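Local coordinates for MSHA biogenesis protein MshE (Vibrio cholerae, PDB 5HTL) that binds the bacterial second messenger cyclic di-GMP through its N-terminal MshEN domain and probably takes part in assembly of the MSHA pilus, at residues Gln53-Leu58 and Ile131-Gln136; Ile104-Pro109 and Phe127-Ala132. One frame throughout, in Å; residues are numbered along the deposited sequence.

Contact 1 of 2, residues Gln53-Leu58 and Ile131-Gln136; sequences QLLNFL and IAPEKQ. With C2E (9,9'-[(2R,3R,3aS,5S,7aR,9R,10R,10aS,12S,14aR)-3,5,10,12-tetrahydroxy-5,12-dioxidooctahydro-2H,7H-difuro[3,2-d:3',2'-j][1,3,7,9,2,8]tetraoxadiphosphacyclododecine-2,9-diyl]bis(2-amino-1,9-dihydro-6H-purin-6-one)), chain C.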
ATOM      1  N   GLN A  53       0.048  18.998   3.208  1.00 17.76           N
ATOM      2  CA  GLN A  53       1.377  18.417   3.377  1.00 15.30           C
ATOM      3  C   GLN A  53       1.332  17.118   4.158  1.00 14.81           C
ATOM      4  O   GLN A  53       1.981  16.142   3.775  1.00 16.16           O
ATOM      5  CB  GLN A  53       2.305  19.389   4.099  1.00 19.22           C
ATOM      6  CG  GLN A  53       2.771  20.559   3.269  1.00 18.20           C
ATOM      7  CD  GLN A  53       3.580  21.528   4.093  1.00 17.55           C
ATOM      8  OE1 GLN A  53       3.203  21.866   5.220  1.00 20.09           O
ATOM      9  NE2 GLN A  53       4.697  21.980   3.547  1.00 19.55           N
ATOM     10  N   LEU A  54       0.584  17.103   5.254  1.00 15.07           N
ATOM     11  CA  LEU A  54       0.427  15.875   6.028  1.00 15.41           C
ATOM     12  C   LEU A  54      -0.153  14.732   5.188  1.00 17.65           C
ATOM     13  O   LEU A  54       0.357  13.608   5.232  1.00 15.50           O
ATOM     14  CB  LEU A  54      -0.416  16.117   7.279  1.00 15.89           C
ATOM     15  CG  LEU A  54      -0.697  14.876   8.144  1.00 16.58           C
ATOM     16  CD1 LEU A  54       0.627  14.233   8.584  1.00 16.84           C
ATOM     17  CD2 LEU A  54      -1.585  15.228   9.336  1.00 19.69           C
ATOM     18  N   LEU A  55      -1.206  15.029   4.431  1.00 17.25           N
ATOM     19  CA  LEU A  55      -1.828  14.069   3.524  1.00 20.50           C
ATOM     20  C   LEU A  55      -0.799  13.467   2.562  1.00 14.20           C
ATOM     21  O   LEU A  55      -0.674  12.236   2.433  1.00 16.34           O
ATOM     22  CB  LEU A  55      -2.927  14.787   2.734  1.00 24.57           C
ATOM     23  CG  LEU A  55      -3.725  14.038   1.667  1.00 25.91           C
ATOM     24  CD1 LEU A  55      -4.850  13.255   2.291  1.00 22.31           C
ATOM     25  CD2 LEU A  55      -4.282  15.019   0.667  1.00 27.12           C
ATOM     26  N   ASN A  56      -0.038  14.339   1.911  1.00 15.53           N
ATOM     27  CA  ASN A  56       0.928  13.906   0.918  1.00 13.43           C
ATOM     28  C   ASN A  56       2.067  13.069   1.509  1.00 14.42           C
ATOM     29  O   ASN A  56       2.523  12.105   0.896  1.00 16.05           O
ATOM     30  CB  ASN A  56       1.493  15.114   0.159  1.00 18.40           C
ATOM     31  CG  ASN A  56       0.463  15.776  -0.743  1.00 24.54           C
ATOM     32  OD1 ASN A  56      -0.462  15.130  -1.233  1.00 27.51           O
ATOM     33  ND2 ASN A  56       0.622  17.077  -0.962  1.00 22.05           N
ATOM     34  N   PHE A  57       2.534  13.434   2.698  1.00 17.40           N
ATOM     35  CA  PHE A  57       3.645  12.702   3.298  1.00 14.78           C
ATOM     36  C   PHE A  57       3.249  11.442   4.054  1.00 14.81           C
ATOM     37  O   PHE A  57       4.043  10.504   4.129  1.00 14.36           O
ATOM     38  CB  PHE A  57       4.566  13.643   4.083  1.00 13.86           C
ATOM     39  CG  PHE A  57       5.326  14.563   3.189  1.00 16.87           C
ATOM     40  CD1 PHE A  57       6.431  14.102   2.506  1.00 18.04           C
ATOM     41  CD2 PHE A  57       4.893  15.849   2.960  1.00 16.48           C
ATOM     42  CE1 PHE A  57       7.129  14.928   1.651  1.00 24.31           C
ATOM     43  CE2 PHE A  57       5.579  16.678   2.091  1.00 23.27           C
ATOM     44  CZ  PHE A  57       6.693  16.212   1.441  1.00 22.45           C
ATOM     45  N   LEU A  58       2.024  11.395   4.574  1.00 13.80           N
ATOM     46  CA  LEU A  58       1.477  10.127   5.061  1.00 13.46           C
ATOM     47  C   LEU A  58       1.387   9.147   3.894  1.00 13.88           C
ATOM     48  O   LEU A  58       1.754   7.981   4.019  1.00 13.05           O
ATOM     49  CB  LEU A  58       0.095  10.334   5.678  1.00 15.15           C
ATOM     50  CG  LEU A  58       0.067  10.881   7.101  1.00 21.29           C
ATOM     51  CD1 LEU A  58      -1.365  11.162   7.546  1.00 21.08           C
ATOM     52  CD2 LEU A  58       0.752   9.916   8.059  1.00 20.78           C
ATOM     53  N   ILE A 131      -5.472   7.087   0.082  1.00 10.10           N
ATOM     54  CA  ILE A 131      -5.834   8.147   1.013  1.00 10.32           C
ATOM     55  C   ILE A 131      -6.586   9.277   0.293  1.00 10.43           C
ATOM     56  O   ILE A 131      -6.284   9.613  -0.865  1.00 11.47           O
ATOM     57  CB  ILE A 131      -4.579   8.662   1.791  1.00 11.63           C
ATOM     58  CG1 ILE A 131      -4.984   9.572   2.955  1.00 16.17           C
ATOM     59  CG2 ILE A 131      -3.600   9.369   0.872  1.00 14.10           C
ATOM     60  CD1 ILE A 131      -3.827   9.924   3.884  1.00 15.22           C
ATOM     61  N   ALA A 132      -7.583   9.840   0.966  1.00 12.87           N
ATOM     62  CA  ALA A 132      -8.286  11.007   0.448  1.00 12.74           C
ATOM     63  C   ALA A 132      -8.532  11.965   1.603  1.00 13.33           C
ATOM     64  O   ALA A 132      -8.570  11.544   2.757  1.00 13.86           O
ATOM     65  CB  ALA A 132      -9.605  10.581  -0.193  1.00 17.30           C
ATOM     66  N   PRO A 133      -8.690  13.263   1.309  1.00 13.40           N
ATOM     67  CA  PRO A 133      -9.067  14.194   2.379  1.00 13.53           C
ATOM     68  C   PRO A 133     -10.400  13.831   3.025  1.00 11.73           C
ATOM     69  O   PRO A 133     -11.332  13.361   2.353  1.00 12.40           O
ATOM     70  CB  PRO A 133      -9.188  15.534   1.650  1.00 16.33           C
ATOM     71  CG  PRO A 133      -8.320  15.378   0.441  1.00 16.43           C
ATOM     72  CD  PRO A 133      -8.444  13.953   0.028  1.00 16.05           C
ATOM     73  N   GLU A 134     -10.490  14.040   4.335  1.00 13.26           N
ATOM     74  CA  GLU A 134     -11.694  13.685   5.073  1.00 14.84           C
ATOM     75  C   GLU A 134     -12.937  14.371   4.520  1.00 12.84           C
ATOM     76  O   GLU A 134     -13.993  13.748   4.424  1.00 13.40           O
ATOM     77  CB  GLU A 134     -11.512  13.984   6.561  1.00 17.11           C
ATOM     78  CG  GLU A 134     -12.567  13.379   7.455  1.00 26.00           C
ATOM     79  CD  GLU A 134     -12.198  13.518   8.917  1.00 37.41           C
ATOM     80  OE1 GLU A 134     -11.287  12.792   9.369  1.00 40.84           O
ATOM     81  OE2 GLU A 134     -12.806  14.364   9.603  1.00 43.47           O
ATOM     82  N   LYS A 135     -12.802  15.635   4.118  1.00 14.24           N
ATOM     83  CA  LYS A 135     -13.941  16.371   3.563  1.00 15.32           C
ATOM     84  C   LYS A 135     -14.464  15.661   2.325  1.00 13.23           C
ATOM     85  O   LYS A 135     -15.674  15.522   2.143  1.00 15.51           O
ATOM     86  CB  LYS A 135     -13.548  17.807   3.213  1.00 18.32           C
ATOM     87  CG  LYS A 135     -14.728  18.676   2.769  1.00 28.70           C
ATOM     88  CD  LYS A 135     -14.282  20.071   2.339  1.00 37.66           C
ATOM     89  CE  LYS A 135     -15.473  21.000   2.095  1.00 45.03           C
ATOM     90  NZ  LYS A 135     -15.047  22.353   1.619  1.00 51.54           N
ATOM     91  N   GLN A 136     -13.555  15.176   1.486  1.00 13.85           N
ATOM     92  CA  GLN A 136     -13.965  14.455   0.285  1.00 14.70           C
ATOM     93  C   GLN A 136     -14.634  13.121   0.570  1.00 14.57           C
ATOM     94  O   GLN A 136     -15.563  12.731  -0.143  1.00 14.10           O
ATOM     95  CB  GLN A 136     -12.782  14.251  -0.646  1.00 12.90           C
ATOM     96  CG  GLN A 136     -12.299  15.540  -1.274  1.00 14.11           C
ATOM     97  CD  GLN A 136     -11.320  15.275  -2.379  1.00 15.11           C
ATOM     98  OE1 GLN A 136     -10.780  14.174  -2.478  1.00 14.81           O
ATOM     99  NE2 GLN A 136     -11.079  16.275  -3.221  1.00 21.89           N
TER
HETATM  100  P1  C2E C 201       5.369   6.600  12.896  1.00 14.03           P
HETATM  101  O2P C2E C 201       5.698   7.713  11.933  1.00 13.94           O
HETATM  102  O1P C2E C 201       6.162   5.339  12.621  1.00 16.88           O
HETATM  103  O5' C2E C 201       5.643   7.128  14.360  1.00 14.37           O
HETATM  104  C5' C2E C 201       5.328   6.456  15.548  1.00 15.21           C
HETATM  105  C4' C2E C 201       5.448   7.269  16.753  1.00 14.67           C
HETATM  106  O4' C2E C 201       6.764   7.692  16.941  1.00 15.97           O
HETATM  107  C3' C2E C 201       4.625   8.526  16.667  1.00 14.50           C
HETATM  108  O3' C2E C 201       3.365   8.319  17.257  1.00 16.32           O
HETATM  109  C2' C2E C 201       5.410   9.498  17.288  1.00 17.23           C
HETATM  110  O2' C2E C 201       5.048   9.621  18.680  1.00 22.47           O
HETATM  111  C1' C2E C 201       6.824   9.072  17.149  1.00 16.92           C
HETATM  112  N9  C2E C 201       7.436   9.658  15.996  1.00 18.02           N
HETATM  113  C8  C2E C 201       7.126   9.898  14.725  1.00 14.47           C
HETATM  114  N7  C2E C 201       8.210  10.455  14.172  1.00 14.75           N
HETATM  115  C5  C2E C 201       9.196  10.555  15.113  1.00 13.99           C
HETATM  116  C6  C2E C 201      10.503  11.050  15.043  1.00 14.74           C
HETATM  117  O6  C2E C 201      10.987  11.558  13.892  1.00 16.61           O
HETATM  118  N1  C2E C 201      11.268  11.027  16.141  1.00 16.03           N
HETATM  119  C2  C2E C 201      10.786  10.521  17.280  1.00 18.21           C
HETATM  120  N2  C2E C 201      11.653  10.525  18.417  1.00 20.60           N
HETATM  121  N3  C2E C 201       9.534  10.027  17.398  1.00 18.72           N
HETATM  122  C4  C2E C 201       8.706  10.030  16.329  1.00 19.09           C
HETATM  123  P11 C2E C 201       2.052   8.986  16.649  1.00 15.54           P
HETATM  124  O21 C2E C 201       0.876   8.769  17.586  1.00 19.21           O
HETATM  125  O11 C2E C 201       2.307  10.461  16.541  1.00 17.09           O
HETATM  126  O5A C2E C 201       1.777   8.492  15.194  1.00 15.47           O
HETATM  127  C5A C2E C 201       1.492   7.132  14.907  1.00 16.05           C
HETATM  128  C4A C2E C 201       1.596   6.745  13.523  1.00 14.38           C
HETATM  129  O4A C2E C 201       0.533   7.389  12.740  1.00 15.17           O
HETATM  130  C3A C2E C 201       2.851   7.199  12.885  1.00 14.24           C
HETATM  131  O3A C2E C 201       3.843   6.195  12.802  1.00 12.77           O
HETATM  132  C2A C2E C 201       2.470   7.671  11.539  1.00 14.51           C
HETATM  133  O2A C2E C 201       2.507   6.693  10.579  1.00 16.93           O
HETATM  134  C1A C2E C 201       1.062   8.132  11.667  1.00 15.72           C
HETATM  135  N91 C2E C 201       0.817   9.532  11.989  1.00 12.87           N
HETATM  136  C81 C2E C 201       1.595  10.394  12.671  1.00 14.33           C
HETATM  137  N71 C2E C 201       0.969  11.579  12.776  1.00 15.13           N
HETATM  138  C51 C2E C 201      -0.233  11.475  12.161  1.00 14.54           C
HETATM  139  C61 C2E C 201      -1.319  12.329  11.940  1.00 21.69           C
HETATM  140  O61 C2E C 201      -1.331  13.634  12.400  1.00 19.54           O
HETATM  141  N11 C2E C 201      -2.379  11.880  11.269  1.00 19.21           N
HETATM  142  C21 C2E C 201      -2.423  10.633  10.811  1.00 18.58           C
HETATM  143  N21 C2E C 201      -3.586  10.261  10.110  1.00 20.78           N
HETATM  144  N31 C2E C 201      -1.418   9.769  11.000  1.00 17.71           N
HETATM  145  C41 C2E C 201      -0.321  10.178  11.673  1.00 16.21           C
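L55 lays its CD1 methyl over the side chain of I131, 3.7 Å from I131 CG1 and 3.8 Å from I131 CD1. The two side chains run past each other in opposite directions. L55 CG is anti to the backbone N (chi1 178°), which carries the fork of the side chain toward 131-133. CD1 covers I131 and also rests against the backbone at the A132-P133 junction. CD2 reaches the P133 ring, with L55 CD2 4.1 Å from P133 CG. The CD1 of I131 lies between L55 and L58 and approaches L58 CB at 4.3 Å. The contact is entirely apolar and small. P133 holds the N-cap position, right before helix 134-144.

L58 turns its methyls to the ligand: L58 CD1 is 3.5 Å from C21 of C2E, and CD2 lies near N31 and C41 of the same guanine. L54 CD2 comes within 3.5 Å of O61 of C2E. Q61 and D108 are among the residues that hydrogen-bond this ligand. Helix 51-62 thus touches cyclic di-GMP with L54 and L58 and the end of strand 126-131 with L55, as part of the MshEN binding site.

Contact 2 of 2, residues Ile104-Pro109 and Phe127-Ala132; sequences IAMSDP and FEFVIA. With C2E (9,9'-[(2R,3R,3aS,5S,7aR,9R,10R,10aS,12S,14aR)-3,5,10,12-tetrahydroxy-5,12-dioxidooctahydro-2H,7H-difuro[3,2-d:3',2'-j][1,3,7,9,2,8]tetraoxadiphosphacyclododecine-2,9-diyl]bis(2-amino-1,9-dihydro-6H-purin-6-one)), chain C.
I104 starts with CB 4.2 Å from CD1 of the F129 ring, and its CG1 then carries CD1 over one face of the F127 ring. I104 CD1 is 3.6 Å from F127 CD2 and sits 29° off the ring normal, a CH-pi contact. M106, a selenomethionine, lies beside F129 and points the same way. M106 SE is 3.7 Å from F129 CE1, oblique to the ring, a Met-aromatic contact. The other face of the sheet carries A105 and V130, where A105 CB meets V130 CG2 at 3.8 Å.

Parallel strand pairing holds the backbones together. I104 N donates to E128 O, V130 N to I104 O, and M106 N to V130 O. A132 N donates to M106 O at 3.2 Å and carries the pairing one residue past the end of strand 126-131. One water then donates to both S107 O and A132 O. P109 crosses I131 at about a right angle, P109 CD lying 3.8 Å from I131 CD1. D108 OD1 accepts a hydrogen bond from N21 of C2E at 2.9 Å.

The strands belong to the beta-alpha-beta unit 101-106, 112-121, 126-131. Helix 112-121 covers I104, F127 and F129, helix 51-62 touches P109, and V130 packs on G36 of the second subunit. Strand 101-106 also pairs antiparallel with strand 92-98 on its other side, and S107 and A132 touch L137 of helix 134-144.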
ATOM      1  N   ILE A 104     -10.098   0.640  -1.276  1.00 12.11           N
ATOM      2  CA  ILE A 104     -10.750   1.380  -0.205  1.00 12.16           C
ATOM      3  C   ILE A 104     -10.032   2.699   0.044  1.00 11.55           C
ATOM      4  O   ILE A 104      -8.837   2.726   0.341  1.00 11.45           O
ATOM      5  CB  ILE A 104     -10.782   0.558   1.105  1.00 14.42           C
ATOM      6  CG1 ILE A 104     -11.517  -0.774   0.880  1.00 16.98           C
ATOM      7  CG2 ILE A 104     -11.439   1.359   2.236  1.00 13.61           C
ATOM      8  CD1 ILE A 104     -11.708  -1.602   2.138  1.00 21.32           C
ATOM      9  N   ALA A 105     -10.784   3.790  -0.077  1.00 10.81           N
ATOM     10  CA  ALA A 105     -10.270   5.118   0.263  1.00 11.52           C
ATOM     11  C   ALA A 105     -10.492   5.381   1.741  1.00 10.56           C
ATOM     12  O   ALA A 105     -11.593   5.179   2.243  1.00 11.38           O
ATOM     13  CB  ALA A 105     -10.953   6.188  -0.583  1.00 14.58           C
HETATM   14  N   MSE A 106      -9.453   5.789   2.457  1.00 11.58           N
HETATM   15  CA  MSE A 106      -9.590   6.135   3.871  1.00 11.00           C
HETATM   16  C   MSE A 106      -8.996   7.491   4.146  1.00 12.18           C
HETATM   17  O   MSE A 106      -8.044   7.902   3.491  1.00 12.38           O
HETATM   18  CB  MSE A 106      -8.860   5.122   4.744  1.00 15.34           C
HETATM   19  CG  MSE A 106      -9.435   3.742   4.695  1.00 19.17           C
HETATM   20 SE   MSE A 106      -8.469   2.614   5.926  0.35 19.13          SE
HETATM   21  CE  MSE A 106      -9.100   3.342   7.603  1.00 21.39           C
ATOM     22  N   SER A 107      -9.539   8.183   5.139  1.00 10.66           N
ATOM     23  CA  SER A 107      -8.972   9.455   5.564  1.00 13.38           C
ATOM     24  C   SER A 107      -7.725   9.191   6.400  1.00 13.48           C
ATOM     25  O   SER A 107      -6.787   9.986   6.404  1.00 13.92           O
ATOM     26  CB  SER A 107      -9.982  10.236   6.395  1.00 21.47           C
ATOM     27  OG  SER A 107     -10.030   9.725   7.702  1.00 24.28           O
ATOM     28  N   ASP A 108      -7.706   8.062   7.099  1.00 13.37           N
ATOM     29  CA  ASP A 108      -6.548   7.704   7.914  1.00 11.60           C
ATOM     30  C   ASP A 108      -6.163   6.232   7.763  1.00 13.94           C
ATOM     31  O   ASP A 108      -6.530   5.400   8.579  1.00 13.99           O
ATOM     32  CB  ASP A 108      -6.795   8.054   9.385  1.00 13.00           C
ATOM     33  CG  ASP A 108      -5.565   7.861  10.244  1.00 14.69           C
ATOM     34  OD1 ASP A 108      -4.493   7.555   9.689  1.00 17.24           O
ATOM     35  OD2 ASP A 108      -5.685   8.021  11.480  1.00 22.61           O
ATOM     36  N   PRO A 109      -5.403   5.903   6.713  1.00 14.88           N
ATOM     37  CA  PRO A 109      -4.987   4.509   6.534  1.00 19.04           C
ATOM     38  C   PRO A 109      -3.965   4.053   7.588  1.00 18.35           C
ATOM     39  O   PRO A 109      -3.714   2.857   7.696  1.00 25.24           O
ATOM     40  CB  PRO A 109      -4.375   4.499   5.121  1.00 17.60           C
ATOM     41  CG  PRO A 109      -4.108   5.924   4.800  1.00 19.12           C
ATOM     42  CD  PRO A 109      -5.111   6.735   5.538  1.00 15.51           C
ATOM     43  N   PHE A 127      -7.735  -5.965   0.614  1.00 22.08           N
ATOM     44  CA  PHE A 127      -7.843  -4.523   0.387  1.00 20.35           C
ATOM     45  C   PHE A 127      -6.628  -3.897  -0.294  1.00 22.46           C
ATOM     46  O   PHE A 127      -5.486  -4.273  -0.040  1.00 23.02           O
ATOM     47  CB  PHE A 127      -8.063  -3.766   1.706  1.00 21.69           C
ATOM     48  CG  PHE A 127      -9.048  -4.409   2.636  1.00 22.14           C
ATOM     49  CD1 PHE A 127      -8.762  -4.502   3.993  1.00 27.06           C
ATOM     50  CD2 PHE A 127     -10.257  -4.894   2.176  1.00 27.64           C
ATOM     51  CE1 PHE A 127      -9.661  -5.085   4.869  1.00 28.34           C
ATOM     52  CE2 PHE A 127     -11.160  -5.486   3.044  1.00 27.46           C
ATOM     53  CZ  PHE A 127     -10.860  -5.578   4.392  1.00 27.31           C
ATOM     54  N   GLU A 128      -6.895  -2.917  -1.148  1.00 16.47           N
ATOM     55  CA  GLU A 128      -5.879  -1.972  -1.571  1.00 21.45           C
ATOM     56  C   GLU A 128      -6.299  -0.627  -0.997  1.00 15.15           C
ATOM     57  O   GLU A 128      -7.436  -0.215  -1.202  1.00 19.03           O
ATOM     58  CB  GLU A 128      -5.824  -1.878  -3.097  1.00 17.18           C
ATOM     59  CG  GLU A 128      -5.499  -3.172  -3.821  1.00 22.14           C
ATOM     60  CD  GLU A 128      -5.500  -2.992  -5.329  1.00 34.69           C
ATOM     61  OE1 GLU A 128      -5.756  -3.978  -6.049  1.00 40.98           O
ATOM     62  OE2 GLU A 128      -5.257  -1.856  -5.790  1.00 43.31           O
ATOM     63  N   PHE A 129      -5.390   0.052  -0.298  1.00 13.48           N
ATOM     64  CA  PHE A 129      -5.721   1.324   0.354  1.00 13.03           C
ATOM     65  C   PHE A 129      -5.221   2.533  -0.415  1.00 14.37           C
ATOM     66  O   PHE A 129      -4.130   2.522  -0.986  1.00 12.96           O
ATOM     67  CB  PHE A 129      -5.160   1.392   1.780  1.00 16.13           C
ATOM     68  CG  PHE A 129      -5.754   0.385   2.721  1.00 19.73           C
ATOM     69  CD1 PHE A 129      -7.084   0.464   3.097  1.00 21.72           C
ATOM     70  CD2 PHE A 129      -4.972  -0.634   3.243  1.00 27.39           C
ATOM     71  CE1 PHE A 129      -7.630  -0.467   3.980  1.00 25.14           C
ATOM     72  CE2 PHE A 129      -5.508  -1.563   4.117  1.00 24.84           C
ATOM     73  CZ  PHE A 129      -6.836  -1.478   4.483  1.00 24.87           C
ATOM     74  N   VAL A 130      -6.028   3.583  -0.410  1.00 10.87           N
ATOM     75  CA  VAL A 130      -5.630   4.884  -0.917  1.00 10.91           C
ATOM     76  C   VAL A 130      -6.096   5.923   0.093  1.00  9.89           C
ATOM     77  O   VAL A 130      -6.978   5.659   0.908  1.00 11.21           O
ATOM     78  CB  VAL A 130      -6.209   5.169  -2.326  1.00 12.34           C
ATOM     79  CG1 VAL A 130      -5.818   4.062  -3.318  1.00 13.78           C
ATOM     80  CG2 VAL A 130      -7.712   5.316  -2.286  1.00 12.96           C
ATOM     81  N   ILE A 131      -5.472   7.087   0.082  1.00 10.10           N
ATOM     82  CA  ILE A 131      -5.834   8.147   1.013  1.00 10.32           C
ATOM     83  C   ILE A 131      -6.586   9.277   0.293  1.00 10.43           C
ATOM     84  O   ILE A 131      -6.284   9.613  -0.865  1.00 11.47           O
ATOM     85  CB  ILE A 131      -4.579   8.662   1.791  1.00 11.63           C
ATOM     86  CG1 ILE A 131      -4.984   9.572   2.955  1.00 16.17           C
ATOM     87  CG2 ILE A 131      -3.600   9.369   0.872  1.00 14.10           C
ATOM     88  CD1 ILE A 131      -3.827   9.924   3.884  1.00 15.22           C
ATOM     89  N   ALA A 132      -7.583   9.840   0.966  1.00 12.87           N
ATOM     90  CA  ALA A 132      -8.286  11.007   0.448  1.00 12.74           C
ATOM     91  C   ALA A 132      -8.532  11.965   1.603  1.00 13.33           C
ATOM     92  O   ALA A 132      -8.570  11.544   2.757  1.00 13.86           O
ATOM     93  CB  ALA A 132      -9.605  10.581  -0.193  1.00 17.30           C
TER
HETATM   94  P1  C2E C 201       5.369   6.600  12.896  1.00 14.03           P
HETATM   95  O2P C2E C 201       5.698   7.713  11.933  1.00 13.94           O
HETATM   96  O1P C2E C 201       6.162   5.339  12.621  1.00 16.88           O
HETATM   97  O5' C2E C 201       5.643   7.128  14.360  1.00 14.37           O
HETATM   98  C5' C2E C 201       5.328   6.456  15.548  1.00 15.21           C
HETATM   99  C4' C2E C 201       5.448   7.269  16.753  1.00 14.67           C
HETATM  100  O4' C2E C 201       6.764   7.692  16.941  1.00 15.97           O
HETATM  101  C3' C2E C 201       4.625   8.526  16.667  1.00 14.50           C
HETATM  102  O3' C2E C 201       3.365   8.319  17.257  1.00 16.32           O
HETATM  103  C2' C2E C 201       5.410   9.498  17.288  1.00 17.23           C
HETATM  104  O2' C2E C 201       5.048   9.621  18.680  1.00 22.47           O
HETATM  105  C1' C2E C 201       6.824   9.072  17.149  1.00 16.92           C
HETATM  106  N9  C2E C 201       7.436   9.658  15.996  1.00 18.02           N
HETATM  107  C8  C2E C 201       7.126   9.898  14.725  1.00 14.47           C
HETATM  108  N7  C2E C 201       8.210  10.455  14.172  1.00 14.75           N
HETATM  109  C5  C2E C 201       9.196  10.555  15.113  1.00 13.99           C
HETATM  110  C6  C2E C 201      10.503  11.050  15.043  1.00 14.74           C
HETATM  111  O6  C2E C 201      10.987  11.558  13.892  1.00 16.61           O
HETATM  112  N1  C2E C 201      11.268  11.027  16.141  1.00 16.03           N
HETATM  113  C2  C2E C 201      10.786  10.521  17.280  1.00 18.21           C
HETATM  114  N2  C2E C 201      11.653  10.525  18.417  1.00 20.60           N
HETATM  115  N3  C2E C 201       9.534  10.027  17.398  1.00 18.72           N
HETATM  116  C4  C2E C 201       8.706  10.030  16.329  1.00 19.09           C
HETATM  117  P11 C2E C 201       2.052   8.986  16.649  1.00 15.54           P
HETATM  118  O21 C2E C 201       0.876   8.769  17.586  1.00 19.21           O
HETATM  119  O11 C2E C 201       2.307  10.461  16.541  1.00 17.09           O
HETATM  120  O5A C2E C 201       1.777   8.492  15.194  1.00 15.47           O
HETATM  121  C5A C2E C 201       1.492   7.132  14.907  1.00 16.05           C
HETATM  122  C4A C2E C 201       1.596   6.745  13.523  1.00 14.38           C
HETATM  123  O4A C2E C 201       0.533   7.389  12.740  1.00 15.17           O
HETATM  124  C3A C2E C 201       2.851   7.199  12.885  1.00 14.24           C
HETATM  125  O3A C2E C 201       3.843   6.195  12.802  1.00 12.77           O
HETATM  126  C2A C2E C 201       2.470   7.671  11.539  1.00 14.51           C
HETATM  127  O2A C2E C 201       2.507   6.693  10.579  1.00 16.93           O
HETATM  128  C1A C2E C 201       1.062   8.132  11.667  1.00 15.72           C
HETATM  129  N91 C2E C 201       0.817   9.532  11.989  1.00 12.87           N
HETATM  130  C81 C2E C 201       1.595  10.394  12.671  1.00 14.33           C
HETATM  131  N71 C2E C 201       0.969  11.579  12.776  1.00 15.13           N
HETATM  132  C51 C2E C 201      -0.233  11.475  12.161  1.00 14.54           C
HETATM  133  C61 C2E C 201      -1.319  12.329  11.940  1.00 21.69           C
HETATM  134  O61 C2E C 201      -1.331  13.634  12.400  1.00 19.54           O
HETATM  135  N11 C2E C 201      -2.379  11.880  11.269  1.00 19.21           N
HETATM  136  C21 C2E C 201      -2.423  10.633  10.811  1.00 18.58           C
HETATM  137  N21 C2E C 201      -3.586  10.261  10.110  1.00 20.78           N
HETATM  138  N31 C2E C 201      -1.418   9.769  11.000  1.00 17.71           N
HETATM  139  C41 C2E C 201      -0.321  10.178  11.673  1.00 16.21           C
HETATM  140  O   HOH W   1      -6.858  12.238   4.964  1.00 20.05           O

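In the fold
The centres of contacts 1 and 2 lie about 10 Å apart. Both end on the same part of the chain and share I131 and A132, where strand 126-131 passes toward helix 134-144. Along the sequence helix 51-62 comes first, then strand 101-106, then the shared segment. Contact 2 pairs two strands of the three-stranded mixed sheet. Contact 1 joins the end of that sheet to helix 51-62. E134 and S107 also pack against each other between the two contacts. Both contacts touch the same cyclic di-GMP, one through the helix and one through the turn after strand 101-106, which places part of the ligand site at the junction of helix and sheet.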